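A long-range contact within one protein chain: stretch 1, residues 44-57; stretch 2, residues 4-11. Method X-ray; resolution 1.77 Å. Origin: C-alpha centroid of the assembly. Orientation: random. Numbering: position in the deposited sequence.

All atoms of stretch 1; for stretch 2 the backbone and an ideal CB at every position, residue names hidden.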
ATOM      1  N   THR A  44       0.164  -1.017  -9.726  1.00 16.53           N
ATOM      2  CA  THR A  44       1.586  -1.365  -9.624  1.00 17.27           C
ATOM      3  C   THR A  44       2.134  -1.921 -10.926  1.00 18.21           C
ATOM      4  O   THR A  44       1.453  -2.673 -11.605  1.00 18.54           O
ATOM      5  CB  THR A  44       1.868  -2.391  -8.472  1.00 17.25           C
ATOM      6  OG1 THR A  44       3.274  -2.680  -8.420  1.00 18.29           O
ATOM      7  CG2 THR A  44       1.086  -3.690  -8.656  1.00 17.20           C
ATOM      8  N   THR A  45       3.370  -1.556 -11.266  1.00 18.61           N
ATOM      9  CA  THR A  45       4.068  -2.192 -12.384  1.00 20.26           C
ATOM     10  C   THR A  45       4.878  -3.387 -11.879  1.00 19.74           C
ATOM     11  O   THR A  45       5.598  -4.029 -12.647  1.00 21.02           O
ATOM     12  CB  THR A  45       5.002  -1.206 -13.126  1.00 21.23           C
ATOM     13  OG1 THR A  45       5.999  -0.715 -12.220  1.00 22.35           O
ATOM     14  CG2 THR A  45       4.195  -0.035 -13.676  1.00 22.27           C
ATOM     15  N   ARG A  46       4.746  -3.670 -10.581  1.00 18.72           N
ATOM     16  CA  ARG A  46       5.473  -4.766  -9.935  1.00 18.36           C
ATOM     17  C   ARG A  46       4.556  -5.754  -9.194  1.00 17.17           C
ATOM     18  O   ARG A  46       4.737  -6.004  -7.997  1.00 16.78           O
ATOM     19  CB  ARG A  46       6.549  -4.213  -8.994  1.00 18.70           C
ATOM     20  CG  ARG A  46       7.730  -3.495  -9.697  1.00 20.23           C
ATOM     21  CD  ARG A  46       8.468  -4.376 -10.704  1.00 22.42           C
ATOM     22  NE  ARG A  46       9.000  -5.613 -10.129  1.00 22.08           N
ATOM     23  CZ  ARG A  46      10.154  -5.719  -9.469  1.00 24.03           C
ATOM     24  NH1 ARG A  46      10.930  -4.655  -9.264  1.00 24.98           N
ATOM     25  NH2 ARG A  46      10.538  -6.905  -9.009  1.00 24.04           N
ATOM     26  N   PRO A  47       3.581  -6.348  -9.909  1.00 16.22           N
ATOM     27  CA  PRO A  47       2.692  -7.275  -9.215  1.00 15.32           C
ATOM     28  C   PRO A  47       3.425  -8.538  -8.734  1.00 15.37           C
ATOM     29  O   PRO A  47       2.935  -9.227  -7.838  1.00 14.75           O
ATOM     30  CB  PRO A  47       1.639  -7.591 -10.280  1.00 15.65           C
ATOM     31  CG  PRO A  47       2.371  -7.440 -11.578  1.00 16.47           C
ATOM     32  CD  PRO A  47       3.254  -6.254 -11.344  1.00 17.12           C
ATOM     33  N   ASP A  48       4.596  -8.820  -9.319  1.00 16.08           N
ATOM     34  CA  ASP A  48       5.461  -9.911  -8.872  1.00 16.79           C
ATOM     35  C   ASP A  48       5.936  -9.753  -7.422  1.00 16.83           C
ATOM     36  O   ASP A  48       6.371 -10.726  -6.808  1.00 17.57           O
ATOM     37  CB  ASP A  48       6.674 -10.098  -9.815  1.00 18.01           C
ATOM     38  CG  ASP A  48       7.499  -8.816 -10.002  1.00 19.00           C
ATOM     39  OD1 ASP A  48       6.945  -7.694 -10.005  1.00 17.65           O
ATOM     40  OD2 ASP A  48       8.723  -8.938 -10.179  1.00 21.74           O
ATOM     41  N   THR A  49       5.824  -8.537  -6.882  1.00 16.23           N
ATOM     42  CA  THR A  49       6.288  -8.217  -5.527  1.00 16.20           C
ATOM     43  C   THR A  49       5.155  -8.106  -4.490  1.00 14.43           C
ATOM     44  O   THR A  49       5.397  -7.713  -3.337  1.00 14.86           O
ATOM     45  CB  THR A  49       7.123  -6.911  -5.500  1.00 16.49           C
ATOM     46  OG1 THR A  49       6.290  -5.776  -5.777  1.00 17.23           O
ATOM     47  CG2 THR A  49       8.278  -6.981  -6.517  1.00 19.44           C
ATOM     48  N   VAL A  50       3.932  -8.460  -4.889  1.00 13.71           N
ATOM     49  CA  VAL A  50       2.756  -8.207  -4.039  1.00 12.50           C
ATOM     50  C   VAL A  50       2.862  -8.894  -2.662  1.00 13.01           C
ATOM     51  O   VAL A  50       2.390  -8.363  -1.652  1.00 12.39           O
ATOM     52  CB  VAL A  50       1.426  -8.571  -4.763  1.00 12.39           C
ATOM     53  CG1 VAL A  50       1.321 -10.077  -4.983  1.00 12.54           C
ATOM     54  CG2 VAL A  50       0.186  -8.027  -3.964  1.00 12.48           C
ATOM     55  N   PHE A  51       3.499 -10.066  -2.615  1.00 13.77           N
ATOM     56  CA  PHE A  51       3.638 -10.759  -1.331  1.00 14.44           C
ATOM     57  C   PHE A  51       4.579 -10.007  -0.393  1.00 15.49           C
ATOM     58  O   PHE A  51       4.598 -10.267   0.810  1.00 16.55           O
ATOM     59  CB  PHE A  51       4.107 -12.203  -1.524  1.00 14.83           C
ATOM     60  CG  PHE A  51       3.045 -13.116  -2.087  1.00 14.62           C
ATOM     61  CD1 PHE A  51       2.800 -13.159  -3.457  1.00 13.65           C
ATOM     62  CD2 PHE A  51       2.301 -13.949  -1.239  1.00 14.94           C
ATOM     63  CE1 PHE A  51       1.815 -14.013  -3.993  1.00 13.97           C
ATOM     64  CE2 PHE A  51       1.320 -14.817  -1.758  1.00 14.63           C
ATOM     65  CZ  PHE A  51       1.071 -14.845  -3.142  1.00 13.80           C
ATOM     66  N   GLY A  52       5.347  -9.072  -0.951  1.00 15.47           N
ATOM     67  CA  GLY A  52       6.331  -8.309  -0.184  1.00 15.98           C
ATOM     68  C   GLY A  52       5.816  -6.971   0.296  1.00 15.34           C
ATOM     69  O   GLY A  52       6.565  -6.196   0.888  1.00 16.42           O
ATOM     70  N   ALA A  53       4.532  -6.702   0.057  1.00 14.54           N
ATOM     71  CA  ALA A  53       3.932  -5.452   0.521  1.00 14.29           C
ATOM     72  C   ALA A  53       3.831  -5.473   2.038  1.00 14.86           C
ATOM     73  O   ALA A  53       3.198  -6.358   2.614  1.00 15.87           O
ATOM     74  CB  ALA A  53       2.555  -5.209  -0.139  1.00 13.66           C
ATOM     75  N   THR A  54       4.497  -4.520   2.684  1.00 14.92           N
ATOM     76  CA  THR A  54       4.477  -4.455   4.153  1.00 15.67           C
ATOM     77  C   THR A  54       3.743  -3.227   4.684  1.00 14.58           C
ATOM     78  O   THR A  54       3.591  -3.060   5.909  1.00 14.38           O
ATOM     79  CB  THR A  54       5.898  -4.515   4.742  1.00 16.13           C
ATOM     80  OG1 THR A  54       6.656  -3.390   4.288  1.00 17.70           O
ATOM     81  CG2 THR A  54       6.602  -5.801   4.318  1.00 18.03           C
ATOM     82  N   PHE A  55       3.331  -2.352   3.761  1.00 13.30           N
ATOM     83  CA  PHE A  55       2.446  -1.231   4.073  1.00 12.53           C
ATOM     84  C   PHE A  55       1.849  -0.656   2.794  1.00 12.44           C
ATOM     85  O   PHE A  55       2.281  -1.008   1.686  1.00 11.66           O
ATOM     86  CB  PHE A  55       3.155  -0.146   4.934  1.00 13.22           C
ATOM     87  CG  PHE A  55       4.381   0.471   4.309  1.00 14.00           C
ATOM     88  CD1 PHE A  55       5.606  -0.205   4.292  1.00 16.92           C
ATOM     89  CD2 PHE A  55       4.336   1.776   3.824  1.00 14.54           C
ATOM     90  CE1 PHE A  55       6.746   0.392   3.750  1.00 15.94           C
ATOM     91  CE2 PHE A  55       5.472   2.382   3.279  1.00 16.41           C
ATOM     92  CZ  PHE A  55       6.678   1.683   3.239  1.00 16.97           C
ATOM     93  N   VAL A  56       0.817   0.171   2.967  1.00 11.18           N
ATOM     94  CA  VAL A  56       0.133   0.846   1.879  1.00 11.70           C
ATOM     95  C   VAL A  56       0.254   2.341   2.119  1.00 11.98           C
ATOM     96  O   VAL A  56       0.164   2.785   3.266  1.00 12.06           O
ATOM     97  CB  VAL A  56      -1.358   0.410   1.846  1.00 10.99           C
ATOM     98  CG1 VAL A  56      -2.190   1.254   0.872  1.00 11.67           C
ATOM     99  CG2 VAL A  56      -1.457  -1.081   1.494  1.00 11.92           C
ATOM    100  N   VAL A  57       0.474   3.113   1.052  1.00 12.18           N
ATOM    101  CA  VAL A  57       0.508   4.577   1.172  1.00 12.21           C
ATOM    102  C   VAL A  57      -0.485   5.247   0.221  1.00 11.59           C
ATOM    103  O   VAL A  57      -0.512   4.946  -0.971  1.00 11.44           O
ATOM    104  CB  VAL A  57       1.919   5.166   0.918  1.00 12.38           C
ATOM    105  CG1 VAL A  57       1.852   6.694   0.897  1.00 14.84           C
ATOM    106  CG2 VAL A  57       2.908   4.704   1.996  1.00 13.91           C
ATOM    107  N   UNK A   4       2.005  -0.790 -18.515  1.00 36.07           N
ATOM    108  CA  UNK A   4       1.777  -2.224 -18.185  1.00 34.99           C
ATOM    109  C   UNK A   4       1.954  -2.439 -16.687  1.00 32.78           C
ATOM    110  O   UNK A   4       2.912  -1.952 -16.077  1.00 33.19           O
ATOM    111  CB  UNK A   4       2.735  -3.130 -18.962  1.00 34.99           C
ATOM    112  N   UNK A   5       1.004  -3.151 -16.103  1.00 30.02           N
ATOM    113  CA  UNK A   5       1.030  -3.470 -14.685  1.00 27.18           C
ATOM    114  C   UNK A   5      -0.292  -4.084 -14.284  1.00 24.96           C
ATOM    115  O   UNK A   5      -0.981  -4.709 -15.106  1.00 25.00           O
ATOM    116  CB  UNK A   5       1.325  -2.226 -13.845  1.00 27.18           C
ATOM    117  N   UNK A   6      -0.646  -3.912 -13.018  1.00 22.57           N
ATOM    118  CA  UNK A   6      -1.865  -4.492 -12.490  1.00 20.58           C
ATOM    119  C   UNK A   6      -2.532  -3.524 -11.536  1.00 19.02           C
ATOM    120  O   UNK A   6      -1.858  -2.789 -10.821  1.00 18.47           O
ATOM    121  CB  UNK A   6      -1.576  -5.822 -11.791  1.00 20.58           C
ATOM    122  N   UNK A   7      -3.856  -3.533 -11.531  1.00 17.78           N
ATOM    123  CA  UNK A   7      -4.592  -2.953 -10.412  1.00 16.40           C
ATOM    124  C   UNK A   7      -4.760  -4.084  -9.406  1.00 15.00           C
ATOM    125  O   UNK A   7      -5.113  -5.198  -9.790  1.00 15.20           O
ATOM    126  CB  UNK A   7      -5.936  -2.361 -10.843  1.00 16.40           C
ATOM    127  N   UNK A   8      -4.490  -3.807  -8.136  1.00 13.41           N
ATOM    128  CA  UNK A   8      -4.656  -4.803  -7.082  1.00 12.39           C
ATOM    129  C   UNK A   8      -5.567  -4.216  -6.013  1.00 11.90           C
ATOM    130  O   UNK A   8      -5.370  -3.072  -5.587  1.00 11.40           O
ATOM    131  CB  UNK A   8      -3.308  -5.220  -6.490  1.00 12.39           C
ATOM    132  N   UNK A   9      -6.575  -4.993  -5.628  1.00 11.96           N
ATOM    133  CA  UNK A   9      -7.582  -4.539  -4.672  1.00 11.68           C
ATOM    134  C   UNK A   9      -7.193  -4.932  -3.249  1.00 11.39           C
ATOM    135  O   UNK A   9      -7.513  -6.023  -2.782  1.00 11.93           O
ATOM    136  CB  UNK A   9      -8.954  -5.118  -5.025  1.00 11.68           C
ATOM    137  N   UNK A  10      -6.453  -4.058  -2.574  1.00 10.74           N
ATOM    138  CA  UNK A  10      -6.293  -4.194  -1.126  1.00 10.10           C
ATOM    139  C   UNK A  10      -7.621  -3.798  -0.478  1.00 10.90           C
ATOM    140  O   UNK A  10      -8.448  -3.154  -1.117  1.00 10.85           O
ATOM    141  CB  UNK A  10      -5.140  -3.335  -0.604  1.00 10.10           C
ATOM    142  N   UNK A  11      -7.834  -4.195   0.773  1.00 11.33           N
ATOM    143  CA  UNK A  11      -9.051  -3.774   1.463  1.00 11.81           C
ATOM    144  C   UNK A  11      -8.879  -3.747   2.961  1.00 12.14           C
ATOM    145  O   UNK A  11      -8.186  -4.579   3.536  1.00 13.58           O
ATOM    146  CB  UNK A  11     -10.214  -4.699   1.099  1.00 11.81           C
TER

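Position 4 lies at the start of stretch 2, its CA-to-CB bond directed sideways, and nothing of stretch 1 comes within 5.5 Å of the ideal CB. With neither pocket nor charge on offer, many side chains would do, polar ones included. The deposited residue is Glu4. Its carboxylate turns back on its own backbone, where OE2 accepts a weak hydrogen bond from N of position 5 at 3.3 Å; the contact with stretch 1 comes from the main chain, with Glu4 O 3.3 Å from Thr45 CG2.

Position 5 is the most restrictive of the set. Its phi/psi of 171/-152 is a region favoured by glycine, and the ideal CB points straight at stretch 1, 2.3 Å from Thr44 O and 3.1 Å from Thr45 CA. The first distance is a clash, so no side chain fits this backbone as it stands. The residue is Gly5, and the absence of a CB lets the chains close to 4.0 Å between Gly5 CA and Thr45 CA. Gly5 CA also makes a CA-H...O contact with Thr44 O at 3.2 Å.

Position 6 has extended angles (-141/145) and pairs with Thr44 as an antiparallel bridge. Its N donates to Thr44 O at 2.8 Å, and Thr44 N donates to its O at 2.9 Å; these main-chain bonds say little about the side chain, except that the N-H given to Thr44 O rules out proline. The CB lies on the same sheet face as the Thr44 side chain, 4.0 Å from Pro47 CB, so a small apolar residue would suit, perhaps a somewhat larger one if it could turn clear of the proline. Ala6 is found, its methyl resting against Pro47.

At position 7 the strand alternation sends the CB away from stretch 1, which asks nothing of it. The residue is Leu7.

Position 8 points toward stretch 1 again. Thr44 CG2 and Val50 CG2 each lie 5.1 Å from the ideal CB, with Pro47 beyond: an apolar hollow that a CB alone would not fill. Leucine, isoleucine or methionine could reach in. Ile8 does so with chi1 m and chi2 t, an extended arm whose CD1 lies 3.7 Å from Thr44 CG2, 3.8 Å from Val50 CG2 and 4.3 Å from Pro47 CB.

Position 9 is out of reach of stretch 1 and open to many choices; it is Arg9.

Position 10 points toward stretch 1, but the chains have spread, with 8.7 Å between its CA and Val56 CA. Val56 CG2 is 4.8 Å from the ideal CB, while Val50 and Ala53 lie farther out. Spanning that gap calls for a long or broad apolar side chain, aromatic or large aliphatic. Phe10 supplies a ring at chi1 m: CD2 is 4.0 Å from Val56 CG2, and CZ is 4.1 Å from both Val50 CG2 and Ala53 CB. All three approach the ring obliquely.

Position 11 is again out of reach, unconstrained by this contact, and holds Tyr11.

Stretch 2 4-11: EGALIRFY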
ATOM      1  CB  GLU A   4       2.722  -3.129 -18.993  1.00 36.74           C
ATOM      2  CG  GLU A   4       2.641  -4.627 -18.665  1.00 38.45           C
ATOM      3  CD  GLU A   4       1.341  -5.277 -19.112  1.00 40.99           C
ATOM      4  OE1 GLU A   4       1.189  -5.516 -20.327  1.00 43.24           O
ATOM      5  OE2 GLU A   4       0.479  -5.562 -18.246  1.00 41.96           O
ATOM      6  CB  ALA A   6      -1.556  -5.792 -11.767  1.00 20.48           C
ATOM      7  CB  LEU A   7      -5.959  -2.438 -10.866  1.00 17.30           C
ATOM      8  CG  LEU A   7      -5.978  -1.158 -11.707  1.00 20.56           C
ATOM      9  CD1 LEU A   7      -7.314  -1.023 -12.416  1.00 24.66           C
ATOM     10  CD2 LEU A   7      -5.706   0.062 -10.836  1.00 22.69           C
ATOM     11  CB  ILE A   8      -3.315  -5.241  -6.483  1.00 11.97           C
ATOM     12  CG1 ILE A   8      -2.435  -5.852  -7.585  1.00 12.77           C
ATOM     13  CG2 ILE A   8      -3.543  -6.260  -5.326  1.00 12.19           C
ATOM     14  CD1 ILE A   8      -1.056  -6.320  -7.137  1.00 13.69           C
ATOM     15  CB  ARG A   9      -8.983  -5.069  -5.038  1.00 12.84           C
ATOM     16  CG  ARG A   9      -9.400  -4.746  -6.472  1.00 15.35           C
ATOM     17  CD  ARG A   9     -10.906  -4.720  -6.633  1.00 20.41           C
ATOM     18  NE  ARG A   9     -11.535  -3.668  -5.818  1.00 22.72           N
ATOM     19  CZ  ARG A   9     -12.167  -2.591  -6.289  1.00 27.07           C
ATOM     20  NH1 ARG A   9     -12.251  -2.361  -7.595  1.00 29.89           N
ATOM     21  NH2 ARG A   9     -12.717  -1.722  -5.442  1.00 25.16           N
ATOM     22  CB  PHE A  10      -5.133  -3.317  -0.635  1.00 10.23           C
ATOM     23  CG  PHE A  10      -3.782  -3.879  -0.987  1.00 10.80           C
ATOM     24  CD1 PHE A  10      -3.324  -3.863  -2.309  1.00 12.32           C
ATOM     25  CD2 PHE A  10      -2.984  -4.458  -0.003  1.00  9.25           C
ATOM     26  CE1 PHE A  10      -2.074  -4.407  -2.641  1.00 11.75           C
ATOM     27  CE2 PHE A  10      -1.737  -4.999  -0.327  1.00 11.83           C
ATOM     28  CZ  PHE A  10      -1.280  -4.963  -1.655  1.00 11.40           C
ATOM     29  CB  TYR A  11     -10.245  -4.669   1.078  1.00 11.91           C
ATOM     30  CG  TYR A  11     -10.001  -6.156   1.231  1.00 12.05           C
ATOM     31  CD1 TYR A  11      -9.480  -6.909   0.172  1.00 12.95           C
ATOM     32  CD2 TYR A  11     -10.285  -6.818   2.433  1.00 13.11           C
ATOM     33  CE1 TYR A  11      -9.251  -8.283   0.291  1.00 15.10           C
ATOM     34  CE2 TYR A  11     -10.049  -8.215   2.573  1.00 14.21           C
ATOM     35  CZ  TYR A  11      -9.531  -8.929   1.494  1.00 15.13           C
ATOM     36  OH  TYR A  11      -9.292 -10.288   1.596  1.00 15.08           O
TER
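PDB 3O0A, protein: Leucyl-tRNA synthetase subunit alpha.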